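PDB 2YKF: sensor histidine kinase PdtaS from Mycobacterium tuberculosis, which probably senses rising cyclic di-GMP during nutrient starvation and autophosphorylates on histidine to signal to the response regulator PdtaR. Local coordinates for residues E30-A35 with R60-P65; D36-D41 with L128-P133; M44-D49 with V124-T129; A152-R157 with L265-A270. One frame throughout, in Å; residues are numbered along the deposited sequence.

Contact 1 of 4, residues E30-A35 with R60-P65; sequences EWQLLA and RPNTGP
The side-chain amide of Gln32, on the long helix 18-38 of the GAF module, reaches the loop that follows strand 53-59 and ties helix to sheet at the point where that strand ends. The polar link is one nearly straight hydrogen bond: Gln32 NE2 donates to Arg60 O at 2.9 Å, with an N-H...O angle of 170° and the acceptor close to the plane of the amide. CG stands anti to the backbone N (chi1 -170°), and the chain then bends at chi2. The same nitrogen also donates to Asp36 OD1, which takes a further bond from Asn62 N, so one carboxylate oxygen serves both helix and loop. A second kind of contact is amide stacking. The Gln32 and Asn62 amide planes are only 4° apart, with Gln32 NE2 3.8 Å from Asn62 ND2; the latter is bonded to Asp181 of the second subunit, which brings the loop to the subunit interface. The apolar part is small. Ala35 points its methyl toward the loop, where Ala35 CB and Pro61 CB are 4.5 Å apart, and the closer touch comes from the helix backbone, with Ala35 O 3.4 Å from Pro61 CB.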
loop_
_atom_site.group_PDB
_atom_site.type_symbol
_atom_site.label_atom_id
_atom_site.label_comp_id
_atom_site.label_asym_id
_atom_site.label_seq_id
_atom_site.Cartn_x
_atom_site.Cartn_y
_atom_site.Cartn_z
ATOM N N GLU A 30 -12.475 -2.527 -4.710
ATOM C CA GLU A 30 -11.630 -3.652 -4.298
ATOM C C GLU A 30 -10.448 -3.933 -5.195
ATOM O O GLU A 30 -9.573 -4.697 -4.820
ATOM C CB GLU A 30 -12.453 -4.918 -4.346
ATOM C CG GLU A 30 -13.624 -4.913 -3.449
ATOM C CD GLU A 30 -13.383 -5.596 -2.101
ATOM O OE1 GLU A 30 -12.215 -5.654 -1.630
ATOM O OE2 GLU A 30 -14.396 -6.055 -1.512
ATOM N N TRP A 31 -10.442 -3.406 -6.424
ATOM C CA TRP A 31 -9.508 -3.950 -7.387
ATOM C C TRP A 31 -8.057 -3.426 -7.211
ATOM O O TRP A 31 -7.166 -3.878 -7.924
ATOM C CB TRP A 31 -10.018 -3.673 -8.814
ATOM C CG TRP A 31 -9.990 -2.256 -9.207
ATOM C CD1 TRP A 31 -9.810 -1.107 -8.409
ATOM C CD2 TRP A 31 -10.187 -1.794 -10.536
ATOM N NE1 TRP A 31 -9.897 0.020 -9.216
ATOM C CE2 TRP A 31 -10.135 -0.392 -10.519
ATOM C CE3 TRP A 31 -10.434 -2.464 -11.771
ATOM C CZ2 TRP A 31 -10.306 0.374 -11.724
ATOM C CZ3 TRP A 31 -10.536 -1.726 -12.929
ATOM C CH2 TRP A 31 -10.486 -0.329 -12.898
ATOM N N GLN A 32 -7.779 -2.516 -6.258
ATOM C CA GLN A 32 -6.357 -2.297 -5.928
ATOM C C GLN A 32 -5.626 -3.640 -5.654
ATOM O O GLN A 32 -4.468 -3.840 -6.028
ATOM C CB GLN A 32 -6.157 -1.311 -4.736
ATOM C CG GLN A 32 -4.597 -0.909 -4.591
ATOM C CD GLN A 32 -4.114 -0.122 -5.805
ATOM O OE1 GLN A 32 -4.733 0.881 -6.214
ATOM N NE2 GLN A 32 -3.058 -0.615 -6.445
ATOM N N LEU A 33 -6.272 -4.530 -4.899
ATOM C CA LEU A 33 -5.703 -5.815 -4.564
ATOM C C LEU A 33 -5.401 -6.621 -5.858
ATOM O O LEU A 33 -4.345 -7.185 -6.030
ATOM C CB LEU A 33 -6.702 -6.603 -3.703
ATOM C CG LEU A 33 -6.338 -8.047 -3.435
ATOM C CD1 LEU A 33 -4.963 -8.160 -2.754
ATOM C CD2 LEU A 33 -7.495 -8.724 -2.547
ATOM N N LEU A 34 -6.326 -6.612 -6.809
ATOM C CA LEU A 34 -6.046 -7.271 -8.087
ATOM C C LEU A 34 -4.843 -6.663 -8.861
ATOM O O LEU A 34 -3.967 -7.407 -9.311
ATOM C CB LEU A 34 -7.341 -7.227 -8.921
ATOM C CG LEU A 34 -7.231 -7.819 -10.319
ATOM C CD1 LEU A 34 -6.910 -9.352 -10.275
ATOM C CD2 LEU A 34 -8.557 -7.535 -11.039
ATOM N N ALA A 35 -4.781 -5.320 -8.977
ATOM C CA ALA A 35 -3.678 -4.624 -9.675
ATOM C C ALA A 35 -2.354 -4.948 -8.950
ATOM O O ALA A 35 -1.355 -5.308 -9.608
ATOM C CB ALA A 35 -3.913 -3.124 -9.691
ATOM N N ARG A 60 -3.744 1.572 -11.100
ATOM C CA ARG A 60 -2.388 1.147 -11.331
ATOM C C ARG A 60 -1.885 0.257 -10.210
ATOM O O ARG A 60 -2.284 0.421 -9.072
ATOM C CB ARG A 60 -1.450 2.370 -11.462
ATOM C CG ARG A 60 -1.956 3.378 -12.503
ATOM C CD ARG A 60 -0.937 4.522 -12.710
ATOM N NE ARG A 60 -1.369 5.253 -13.927
ATOM C CZ ARG A 60 -2.176 6.292 -13.914
ATOM N NH1 ARG A 60 -2.643 6.756 -12.753
ATOM N NH2 ARG A 60 -2.477 6.915 -15.045
ATOM N N PRO A 61 -0.907 -0.613 -10.492
ATOM C CA PRO A 61 -0.361 -1.416 -9.386
ATOM C C PRO A 61 0.547 -0.586 -8.445
ATOM O O PRO A 61 1.261 0.313 -8.899
ATOM C CB PRO A 61 0.488 -2.460 -10.113
ATOM C CG PRO A 61 0.940 -1.761 -11.406
ATOM C CD PRO A 61 -0.146 -0.757 -11.744
ATOM N N ASN A 62 0.480 -0.860 -7.131
ATOM C CA ASN A 62 1.444 -0.260 -6.233
ATOM C C ASN A 62 2.690 -1.080 -6.075
ATOM O O ASN A 62 3.641 -0.579 -5.512
ATOM C CB ASN A 62 0.816 -0.001 -4.850
ATOM C CG ASN A 62 -0.149 1.206 -4.902
ATOM O OD1 ASN A 62 -0.058 2.042 -5.804
ATOM N ND2 ASN A 62 -1.015 1.309 -3.954
ATOM N N THR A 63 2.687 -2.306 -6.583
ATOM C CA THR A 63 3.813 -3.233 -6.402
ATOM C C THR A 63 4.745 -3.243 -7.643
ATOM O O THR A 63 5.701 -3.991 -7.678
ATOM C CB THR A 63 3.255 -4.646 -6.276
ATOM O OG1 THR A 63 2.316 -4.827 -7.349
ATOM C CG2 THR A 63 2.512 -4.800 -4.914
ATOM N N GLY A 64 4.449 -2.459 -8.674
ATOM C CA GLY A 64 5.417 -2.334 -9.800
ATOM C C GLY A 64 5.106 -1.137 -10.668
ATOM O O GLY A 64 4.084 -0.450 -10.457
ATOM N N PRO A 65 5.960 -0.855 -11.676
ATOM C CA PRO A 65 5.658 0.306 -12.583
ATOM C C PRO A 65 4.376 0.203 -13.374
ATOM O O PRO A 65 3.982 -0.882 -13.757
ATOM C CB PRO A 65 6.854 0.302 -13.567
ATOM C CG PRO A 65 7.409 -1.057 -13.504
ATOM C CD PRO A 65 7.238 -1.514 -12.059
HETATM O O HOH W 1 -4.240 2.751 -7.668
#

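Contact 2 of 4, residues D36-D41 with L128-P133; sequences DLSFAD and LTRHQP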
loop_
_atom_site.group_PDB
_atom_site.type_symbol
_atom_site.label_atom_id
_atom_site.label_comp_id
_atom_site.label_asym_id
_atom_site.label_seq_id
_atom_site.Cartn_x
_atom_site.Cartn_y
_atom_site.Cartn_z
ATOM N N ASP A 36 -2.382 -4.973 -7.608
ATOM C CA ASP A 36 -1.149 -5.285 -6.867
ATOM C C ASP A 36 -0.684 -6.740 -7.064
ATOM O O ASP A 36 0.532 -7.010 -7.223
ATOM C CB ASP A 36 -1.323 -5.067 -5.382
ATOM C CG ASP A 36 -1.445 -3.525 -5.012
ATOM O OD1 ASP A 36 -1.242 -2.689 -5.925
ATOM O OD2 ASP A 36 -1.743 -3.201 -3.841
ATOM N N LEU A 37 -1.618 -7.674 -6.924
ATOM C CA LEU A 37 -1.261 -9.102 -7.103
ATOM C C LEU A 37 -0.864 -9.412 -8.542
ATOM O O LEU A 37 -0.145 -10.385 -8.780
ATOM C CB LEU A 37 -2.429 -9.963 -6.700
ATOM C CG LEU A 37 -2.900 -10.026 -5.247
ATOM C CD1 LEU A 37 -4.248 -10.724 -5.221
ATOM C CD2 LEU A 37 -1.926 -10.719 -4.374
ATOM N N SER A 38 -1.410 -8.661 -9.497
ATOM C CA SER A 38 -1.079 -8.875 -10.913
ATOM C C SER A 38 0.204 -8.130 -11.322
ATOM O O SER A 38 0.679 -8.343 -12.424
ATOM C CB SER A 38 -2.198 -8.382 -11.840
ATOM O OG SER A 38 -3.468 -8.908 -11.509
ATOM N N PHE A 39 0.703 -7.178 -10.496
ATOM C CA PHE A 39 1.760 -6.258 -10.945
ATOM C C PHE A 39 1.395 -5.600 -12.279
ATOM O O PHE A 39 2.260 -5.469 -13.186
ATOM C CB PHE A 39 3.128 -6.999 -11.087
ATOM C CG PHE A 39 3.506 -7.784 -9.875
ATOM C CD1 PHE A 39 4.214 -7.186 -8.843
ATOM C CD2 PHE A 39 3.145 -9.111 -9.734
ATOM C CE1 PHE A 39 4.535 -7.896 -7.698
ATOM C CE2 PHE A 39 3.441 -9.805 -8.580
ATOM C CZ PHE A 39 4.163 -9.211 -7.569
ATOM N N ALA A 40 0.146 -5.166 -12.403
ATOM C CA ALA A 40 -0.440 -4.743 -13.679
ATOM C C ALA A 40 -1.400 -3.627 -13.505
ATOM O O ALA A 40 -2.085 -3.522 -12.445
ATOM C CB ALA A 40 -1.180 -6.011 -14.372
ATOM N N ASP A 41 -1.554 -2.828 -14.574
ATOM C CA ASP A 41 -2.615 -1.874 -14.677
ATOM C C ASP A 41 -3.957 -2.491 -15.120
ATOM O O ASP A 41 -3.979 -3.446 -15.924
ATOM C CB ASP A 41 -2.234 -0.833 -15.749
ATOM C CG ASP A 41 -1.021 -0.074 -15.394
ATOM O OD1 ASP A 41 -1.222 0.922 -14.660
ATOM O OD2 ASP A 41 0.113 -0.423 -15.859
ATOM N N LEU A 128 -12.530 -5.812 -18.195
ATOM C CA LEU A 128 -11.265 -5.275 -17.691
ATOM C C LEU A 128 -10.276 -5.509 -18.727
ATOM O O LEU A 128 -10.238 -6.617 -19.273
ATOM C CB LEU A 128 -10.818 -6.109 -16.475
ATOM C CG LEU A 128 -11.792 -6.114 -15.269
ATOM C CD1 LEU A 128 -11.159 -6.888 -14.143
ATOM C CD2 LEU A 128 -12.046 -4.689 -14.790
ATOM N N THR A 129 -9.443 -4.520 -19.019
ATOM C CA THR A 129 -8.194 -4.841 -19.752
ATOM C C THR A 129 -7.015 -4.729 -18.806
ATOM O O THR A 129 -6.969 -3.787 -17.973
ATOM C CB THR A 129 -8.016 -3.927 -20.982
ATOM O OG1 THR A 129 -8.123 -2.534 -20.580
ATOM C CG2 THR A 129 -9.136 -4.298 -22.086
ATOM N N ARG A 130 -6.118 -5.716 -18.871
ATOM C CA ARG A 130 -4.911 -5.749 -18.072
ATOM C C ARG A 130 -3.682 -5.304 -18.930
ATOM O O ARG A 130 -3.517 -5.766 -20.073
ATOM C CB ARG A 130 -4.712 -7.174 -17.546
ATOM C CG ARG A 130 -3.497 -7.445 -16.663
ATOM C CD ARG A 130 -3.482 -8.958 -16.210
ATOM N NE ARG A 130 -2.259 -9.395 -15.464
ATOM C CZ ARG A 130 -2.145 -10.553 -14.776
ATOM N NH1 ARG A 130 -3.166 -11.410 -14.698
ATOM N NH2 ARG A 130 -1.016 -10.854 -14.132
ATOM N N HIS A 131 -2.851 -4.402 -18.420
ATOM C CA HIS A 131 -1.716 -3.925 -19.196
ATOM C C HIS A 131 -0.521 -4.039 -18.302
ATOM O O HIS A 131 -0.608 -3.682 -17.111
ATOM C CB HIS A 131 -1.925 -2.470 -19.551
ATOM C CG HIS A 131 -3.254 -2.167 -20.179
ATOM N ND1 HIS A 131 -3.371 -1.658 -21.455
ATOM C CD2 HIS A 131 -4.510 -2.205 -19.671
ATOM C CE1 HIS A 131 -4.652 -1.432 -21.718
ATOM N NE2 HIS A 131 -5.361 -1.741 -20.643
ATOM N N GLN A 132 0.591 -4.555 -18.811
ATOM C CA GLN A 132 1.743 -4.703 -17.973
ATOM C C GLN A 132 3.029 -4.618 -18.752
ATOM O O GLN A 132 2.987 -4.695 -19.979
ATOM C CB GLN A 132 1.641 -6.029 -17.232
ATOM C CG GLN A 132 1.854 -7.270 -18.092
ATOM C CD GLN A 132 1.474 -8.543 -17.330
ATOM O OE1 GLN A 132 1.991 -8.814 -16.233
ATOM N NE2 GLN A 132 0.558 -9.313 -17.901
ATOM N N PRO A 133 4.172 -4.451 -18.051
ATOM C CA PRO A 133 5.434 -4.246 -18.749
ATOM C C PRO A 133 5.752 -5.388 -19.682
ATOM O O PRO A 133 5.326 -6.542 -19.435
ATOM C CB PRO A 133 6.451 -4.168 -17.614
ATOM C CG PRO A 133 5.645 -3.712 -16.417
ATOM C CD PRO A 133 4.374 -4.459 -16.585
HETATM O O HOH W 2 3.642 -7.445 -14.493
#
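Arg130 lays its guanidinium against the methylene of Ser38 rather than against an acid in this contact: Ser38 CB sits 3.4 Å above the guanidinium plane, displaced toward the rim. Arg130 NE, buried here, has no hydrogen-bond partner, and NH1 has a long, weak ion pair with Glu114. CG stands anti to the backbone N and the chain runs straight out to NE, passing Ala40 on the way, with Arg130 CG 3.6 Å from Ala40 CB. Ser38 OG turns to Leu34 O and Tyr42 OH. Between Ser38 and Ala40 the chain leaves helix 18-38 through a Schellman motif: Phe39 takes positive phi (51°), Ala40 N bonds to Ala35 O, and Phe39 N bonds weakly to Asp36 O. That reversal sends the chain directly into the central sheet of the GAF fold, where Asp41 and His131 form an antiparallel hydrogen-bonded pair. Asp41 N donates to His131 O at 2.8 Å, and His131 N returns a bond to Asp41 O at 2.9 Å. Asp41 O also receives a CA-H...O contact from Arg130 CA at 3.3 Å and lies in plane at the edge of the His131 ring. The Asp41 carboxylate bonds to Thr66 OG1 and Val67 N, while His131 NE2 is 2.9 Å from Thr129 OG1, its hydrogen-bond partner. A water donates to both Phe39 O and Gln132 OE1, bridging the turn to the residue after the strand.

Contact 3 of 4, residues M44-D49 with V124-T129; sequences MWVRRD and VVAVLT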
loop_
_atom_site.group_PDB
_atom_site.type_symbol
_atom_site.label_atom_id
_atom_site.label_comp_id
_atom_site.label_asym_id
_atom_site.label_seq_id
_atom_site.Cartn_x
_atom_site.Cartn_y
_atom_site.Cartn_z
ATOM N N MET A 44 -11.333 -0.408 -16.713
ATOM C CA MET A 44 -12.668 -0.973 -16.744
ATOM C C MET A 44 -13.458 -0.338 -17.891
ATOM O O MET A 44 -13.567 0.860 -17.971
ATOM C CB MET A 44 -13.410 -0.685 -15.454
ATOM C CG MET A 44 -14.830 -1.277 -15.462
ATOM S SD MET A 44 -15.746 -0.868 -13.930
ATOM C CE MET A 44 -15.114 -2.224 -12.986
ATOM N N TRP A 45 -14.037 -1.177 -18.741
ATOM C CA TRP A 45 -14.781 -0.697 -19.942
ATOM C C TRP A 45 -16.227 -1.098 -19.840
ATOM O O TRP A 45 -16.519 -2.227 -19.407
ATOM C CB TRP A 45 -14.214 -1.360 -21.188
ATOM C CG TRP A 45 -12.793 -0.998 -21.420
ATOM C CD1 TRP A 45 -11.699 -1.669 -21.041
ATOM C CD2 TRP A 45 -12.354 0.138 -22.116
ATOM N NE1 TRP A 45 -10.552 -1.002 -21.434
ATOM C CE2 TRP A 45 -10.942 0.113 -22.123
ATOM C CE3 TRP A 45 -13.019 1.157 -22.793
ATOM C CZ2 TRP A 45 -10.170 1.102 -22.776
ATOM C CZ3 TRP A 45 -12.249 2.158 -23.420
ATOM C CH2 TRP A 45 -10.854 2.125 -23.386
ATOM N N VAL A 46 -17.129 -0.162 -20.162
ATOM C CA VAL A 46 -18.563 -0.465 -20.314
ATOM C C VAL A 46 -18.991 -0.206 -21.794
ATOM O O VAL A 46 -18.212 0.404 -22.559
ATOM C CB VAL A 46 -19.492 0.278 -19.315
ATOM C CG1 VAL A 46 -19.178 -0.168 -17.804
ATOM C CG2 VAL A 46 -19.430 1.846 -19.465
ATOM N N ARG A 47 -20.181 -0.709 -22.163
ATOM C CA ARG A 47 -20.677 -0.683 -23.563
ATOM C C ARG A 47 -22.010 -0.013 -23.519
ATOM O O ARG A 47 -22.917 -0.435 -22.799
ATOM C CB ARG A 47 -20.840 -2.109 -24.093
ATOM C CG ARG A 47 -21.391 -2.187 -25.517
ATOM C CD ARG A 47 -21.427 -3.614 -26.019
ATOM N NE ARG A 47 -22.564 -4.366 -25.465
ATOM C CZ ARG A 47 -22.895 -5.616 -25.841
ATOM N NH1 ARG A 47 -22.173 -6.253 -26.766
ATOM N NH2 ARG A 47 -23.951 -6.234 -25.301
ATOM N N ARG A 48 -22.143 1.092 -24.234
ATOM C CA ARG A 48 -23.412 1.802 -24.193
ATOM C C ARG A 48 -24.409 1.094 -25.109
ATOM O O ARG A 48 -24.049 0.127 -25.782
ATOM C CB ARG A 48 -23.245 3.223 -24.711
ATOM C CG ARG A 48 -21.888 3.819 -24.619
ATOM C CD ARG A 48 -21.752 4.854 -25.753
ATOM N NE ARG A 48 -21.756 6.203 -25.227
ATOM C CZ ARG A 48 -21.829 7.310 -25.957
ATOM N NH1 ARG A 48 -21.957 7.252 -27.276
ATOM N NH2 ARG A 48 -21.792 8.486 -25.341
ATOM N N ASP A 49 -25.651 1.608 -25.130
ATOM C CA ASP A 49 -26.611 1.388 -26.248
ATOM C C ASP A 49 -25.917 1.274 -27.616
ATOM O O ASP A 49 -25.944 0.219 -28.299
ATOM C CB ASP A 49 -27.663 2.529 -26.311
ATOM C CG ASP A 49 -27.089 3.946 -25.972
ATOM O OD1 ASP A 49 -26.024 4.378 -26.476
ATOM O OD2 ASP A 49 -27.753 4.653 -25.199
ATOM N N VAL A 124 -22.416 -9.983 -18.843
ATOM C CA VAL A 124 -21.137 -9.303 -18.756
ATOM C C VAL A 124 -21.518 -7.844 -18.666
ATOM O O VAL A 124 -22.061 -7.242 -19.665
ATOM C CB VAL A 124 -20.267 -9.543 -19.959
ATOM C CG1 VAL A 124 -19.050 -8.642 -19.917
ATOM C CG2 VAL A 124 -19.859 -11.025 -20.062
ATOM N N VAL A 125 -21.289 -7.254 -17.484
ATOM C CA VAL A 125 -21.592 -5.821 -17.274
ATOM C C VAL A 125 -20.428 -4.870 -17.498
ATOM O O VAL A 125 -20.636 -3.639 -17.642
ATOM C CB VAL A 125 -22.278 -5.551 -15.920
ATOM C CG1 VAL A 125 -23.589 -6.302 -15.835
ATOM C CG2 VAL A 125 -21.334 -5.982 -14.715
ATOM N N ALA A 126 -19.221 -5.409 -17.529
ATOM C CA ALA A 126 -18.040 -4.629 -17.840
ATOM C C ALA A 126 -16.980 -5.566 -18.281
ATOM O O ALA A 126 -17.085 -6.772 -18.066
ATOM C CB ALA A 126 -17.522 -3.773 -16.556
ATOM N N VAL A 127 -15.940 -5.015 -18.890
ATOM C CA VAL A 127 -14.741 -5.769 -19.245
ATOM C C VAL A 127 -13.462 -5.057 -18.740
ATOM O O VAL A 127 -13.348 -3.850 -18.859
ATOM C CB VAL A 127 -14.642 -5.923 -20.776
ATOM C CG1 VAL A 127 -13.375 -6.617 -21.132
ATOM C CG2 VAL A 127 -15.843 -6.760 -21.256
ATOM N N LEU A 128 -12.530 -5.812 -18.195
ATOM C CA LEU A 128 -11.265 -5.275 -17.691
ATOM C C LEU A 128 -10.276 -5.509 -18.727
ATOM O O LEU A 128 -10.238 -6.617 -19.273
ATOM C CB LEU A 128 -10.818 -6.109 -16.475
ATOM C CG LEU A 128 -11.792 -6.114 -15.269
ATOM C CD1 LEU A 128 -11.159 -6.888 -14.143
ATOM C CD2 LEU A 128 -12.046 -4.689 -14.790
ATOM N N THR A 129 -9.443 -4.520 -19.019
ATOM C CA THR A 129 -8.194 -4.841 -19.752
ATOM C C THR A 129 -7.015 -4.729 -18.806
ATOM O O THR A 129 -6.969 -3.787 -17.973
ATOM C CB THR A 129 -8.016 -3.927 -20.982
ATOM O OG1 THR A 129 -8.123 -2.534 -20.580
ATOM C CG2 THR A 129 -9.136 -4.298 -22.086
HETATM O O HOH W 3 -21.700 -2.425 -19.989
#
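Ala126 CB forms the apolar centre, touched by two side chains of strand 41-47, the neighbour of strand 123-131 in the antiparallel sheet of the GAF domain. Met44 CG lies 3.8 Å from Ala126 CB, and Val46 CG1 approaches the same methyl at 4.2 Å. Leu128, the non-hydrogen-bonded partner of Met44, adds its CD2 branch 4.3 Å from Met44 CB. Next to this cluster the antiparallel backbones bond at the Trp45-Val127 pair, where Trp45 N to Val127 O is 2.8 Å and Val127 N to Trp45 O is 2.9 Å. Beyond this pair a water links Arg47 N to Val125 O. On the face bearing Trp45 and Val127, the indole takes its CG anti to the carbonyl carbon (chi1 -63°), and NE1 donates to Thr129 OG1 at 3.0 Å with the oxygen in the ring plane. Thr129 OG1 is also bonded to His131. A classic beta bulge sets Val125 and Ala126 opposite the single residue Val118 of strand 114-120; helix 18-38 packs on Met44 and Ala126, and helix 83-90 on Val127 and Thr129 across the sheet.

Contact 4 of 4, residues A152-R157 with L265-A270; sequences ATDLLR and LPLVVA
Arg157 and Val269 meet where helix 143-161, which starts within the GAF region, passes the PAS-like sheet. The Arg157 chain is bent at both chi2 (98°) and chi3 (89°), and its guanidinium presents one face to the valine. Val269 CG1, anti to its own backbone N, sits over the centre of that group, 3.4 Å from Arg157 CZ. Arg157 NH1 is engaged by Glu161, whose carboxylate also accepts the backbone N-H of Ala270, so the same acid holds the arginine and the end of strand 258-269. Deeper in, the CD2 branch of Leu155 reaches Leu267 CD2 at 3.8 Å and Leu265 CD2 at 4.4 Å. In both Leu155 and Leu267, CG is anti to the carbonyl carbon, and the two side chains pass obliquely. Asp154 crosses Leu267 at about a right angle, with Asp154 OD2 4.0 Å from Leu267 CD1; its ion pair with Arg185 is long and weak. The axes of helix segment 152-157 and strand segment 265-269 come within 8.2 Å at an angle of 66°. With methyls meeting methyls, a carboxylate and a guanidinium face, the two segments join by shape and dispersion, and directional polar bonding comes from Glu161 beside them.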
loop_
_atom_site.group_PDB
_atom_site.type_symbol
_atom_site.label_atom_id
_atom_site.label_comp_id
_atom_site.label_asym_id
_atom_site.label_seq_id
_atom_site.Cartn_x
_atom_site.Cartn_y
_atom_site.Cartn_z
ATOM N N ALA A 152 -4.109 -13.630 -8.279
ATOM C CA ALA A 152 -4.744 -12.686 -9.219
ATOM C C ALA A 152 -5.596 -13.484 -10.236
ATOM O O ALA A 152 -6.742 -13.144 -10.506
ATOM C CB ALA A 152 -3.695 -11.827 -9.942
ATOM N N THR A 153 -5.048 -14.580 -10.742
ATOM C CA THR A 153 -5.817 -15.425 -11.664
ATOM C C THR A 153 -7.078 -15.985 -11.020
ATOM O O THR A 153 -8.127 -15.992 -11.649
ATOM C CB THR A 153 -4.951 -16.559 -12.175
ATOM O OG1 THR A 153 -3.878 -15.981 -12.898
ATOM C CG2 THR A 153 -5.757 -17.486 -13.178
ATOM N N ASP A 154 -6.976 -16.460 -9.771
ATOM C CA ASP A 154 -8.155 -16.908 -9.023
ATOM C C ASP A 154 -9.210 -15.820 -8.885
ATOM O O ASP A 154 -10.404 -16.091 -9.016
ATOM C CB ASP A 154 -7.759 -17.379 -7.618
ATOM C CG ASP A 154 -7.035 -18.694 -7.628
ATOM O OD1 ASP A 154 -7.221 -19.436 -8.620
ATOM O OD2 ASP A 154 -6.266 -18.978 -6.669
ATOM N N LEU A 155 -8.798 -14.568 -8.606
ATOM C CA LEU A 155 -9.810 -13.505 -8.455
ATOM C C LEU A 155 -10.393 -13.137 -9.798
ATOM O O LEU A 155 -11.534 -12.773 -9.861
ATOM C CB LEU A 155 -9.195 -12.205 -7.854
ATOM C CG LEU A 155 -8.512 -12.417 -6.510
ATOM C CD1 LEU A 155 -7.808 -11.062 -6.175
ATOM C CD2 LEU A 155 -9.583 -12.823 -5.482
ATOM N N LEU A 156 -9.568 -13.108 -10.849
ATOM C CA LEU A 156 -10.081 -12.783 -12.201
ATOM C C LEU A 156 -11.174 -13.805 -12.607
ATOM O O LEU A 156 -12.198 -13.453 -13.194
ATOM C CB LEU A 156 -8.912 -12.826 -13.162
ATOM C CG LEU A 156 -8.107 -11.512 -13.189
ATOM C CD1 LEU A 156 -6.885 -11.704 -14.033
ATOM C CD2 LEU A 156 -8.938 -10.311 -13.691
ATOM N N ARG A 157 -10.974 -15.050 -12.226
ATOM C CA ARG A 157 -12.013 -16.090 -12.453
ATOM C C ARG A 157 -13.300 -15.822 -11.646
ATOM O O ARG A 157 -14.392 -15.889 -12.181
ATOM C CB ARG A 157 -11.433 -17.519 -12.247
ATOM C CG ARG A 157 -12.441 -18.578 -11.847
ATOM C CD ARG A 157 -12.958 -19.460 -13.001
ATOM N NE ARG A 157 -12.123 -20.650 -13.212
ATOM C CZ ARG A 157 -12.561 -21.857 -13.604
ATOM N NH1 ARG A 157 -13.868 -22.093 -13.806
ATOM N NH2 ARG A 157 -11.682 -22.849 -13.771
ATOM N N LEU A 265 -10.351 -13.659 2.370
ATOM C CA LEU A 265 -11.021 -13.682 1.051
ATOM C C LEU A 265 -11.165 -15.135 0.671
ATOM O O LEU A 265 -10.177 -15.807 0.466
ATOM C CB LEU A 265 -10.120 -13.075 -0.028
ATOM C CG LEU A 265 -10.016 -11.606 0.031
ATOM C CD1 LEU A 265 -8.715 -11.417 0.840
ATOM C CD2 LEU A 265 -9.891 -11.104 -1.434
ATOM N N PRO A 266 -12.381 -15.664 0.710
ATOM C CA PRO A 266 -12.546 -17.062 0.302
ATOM C C PRO A 266 -12.327 -17.170 -1.232
ATOM O O PRO A 266 -12.650 -16.228 -1.973
ATOM C CB PRO A 266 -13.994 -17.370 0.687
ATOM C CG PRO A 266 -14.695 -16.062 0.733
ATOM C CD PRO A 266 -13.645 -15.010 1.093
ATOM N N LEU A 267 -11.721 -18.250 -1.707
ATOM C CA LEU A 267 -11.521 -18.360 -3.148
ATOM C C LEU A 267 -12.334 -19.524 -3.652
ATOM O O LEU A 267 -12.322 -20.603 -3.020
ATOM C CB LEU A 267 -10.078 -18.566 -3.474
ATOM C CG LEU A 267 -9.128 -17.470 -2.943
ATOM C CD1 LEU A 267 -7.775 -17.951 -3.144
ATOM C CD2 LEU A 267 -9.305 -16.205 -3.731
ATOM N N VAL A 268 -13.025 -19.303 -4.772
ATOM C CA VAL A 268 -14.042 -20.268 -5.284
ATOM C C VAL A 268 -13.904 -20.396 -6.805
ATOM O O VAL A 268 -13.698 -19.386 -7.520
ATOM C CB VAL A 268 -15.481 -19.768 -4.986
ATOM C CG1 VAL A 268 -16.579 -20.727 -5.559
ATOM C CG2 VAL A 268 -15.681 -19.587 -3.500
ATOM N N VAL A 269 -14.055 -21.640 -7.269
ATOM C CA VAL A 269 -14.161 -22.015 -8.701
ATOM C C VAL A 269 -15.414 -22.833 -8.907
ATOM O O VAL A 269 -15.636 -23.854 -8.218
ATOM C CB VAL A 269 -13.018 -22.936 -9.132
ATOM C CG1 VAL A 269 -13.208 -23.365 -10.614
ATOM C CG2 VAL A 269 -11.658 -22.274 -8.883
ATOM N N ALA A 270 -16.268 -22.356 -9.810
ATOM C CA ALA A 270 -17.391 -23.155 -10.320
ATOM C C ALA A 270 -18.217 -23.713 -9.155
ATOM O O ALA A 270 -18.490 -24.914 -9.087
ATOM C CB ALA A 270 -16.833 -24.288 -11.222
#

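Contacts 1, 2 and 3 are buried within the GAF module, whereas contact 4 is only partly buried and joins that module to the PAS-like one. Contacts 1 and 2 share helix 18-38 and meet directly, Thr63 OG1 bonding to Asp36 O; contacts 2 and 3 follow strand 123-131 and share Leu128 and Thr129. Chemistry shifts with place: a side-chain amide grips a loop in contact 1, contact 3 joins two antiparallel strands, contact 2 adds one such pair to the packing of Arg130, and contact 4 combines leucine packing with a valine methyl over an arginine face, and has charged groups at its margin. Leu34 and Leu37 on helix 18-38 pack against Leu156 and Leu155, linking the GAF core to the interdomain contact.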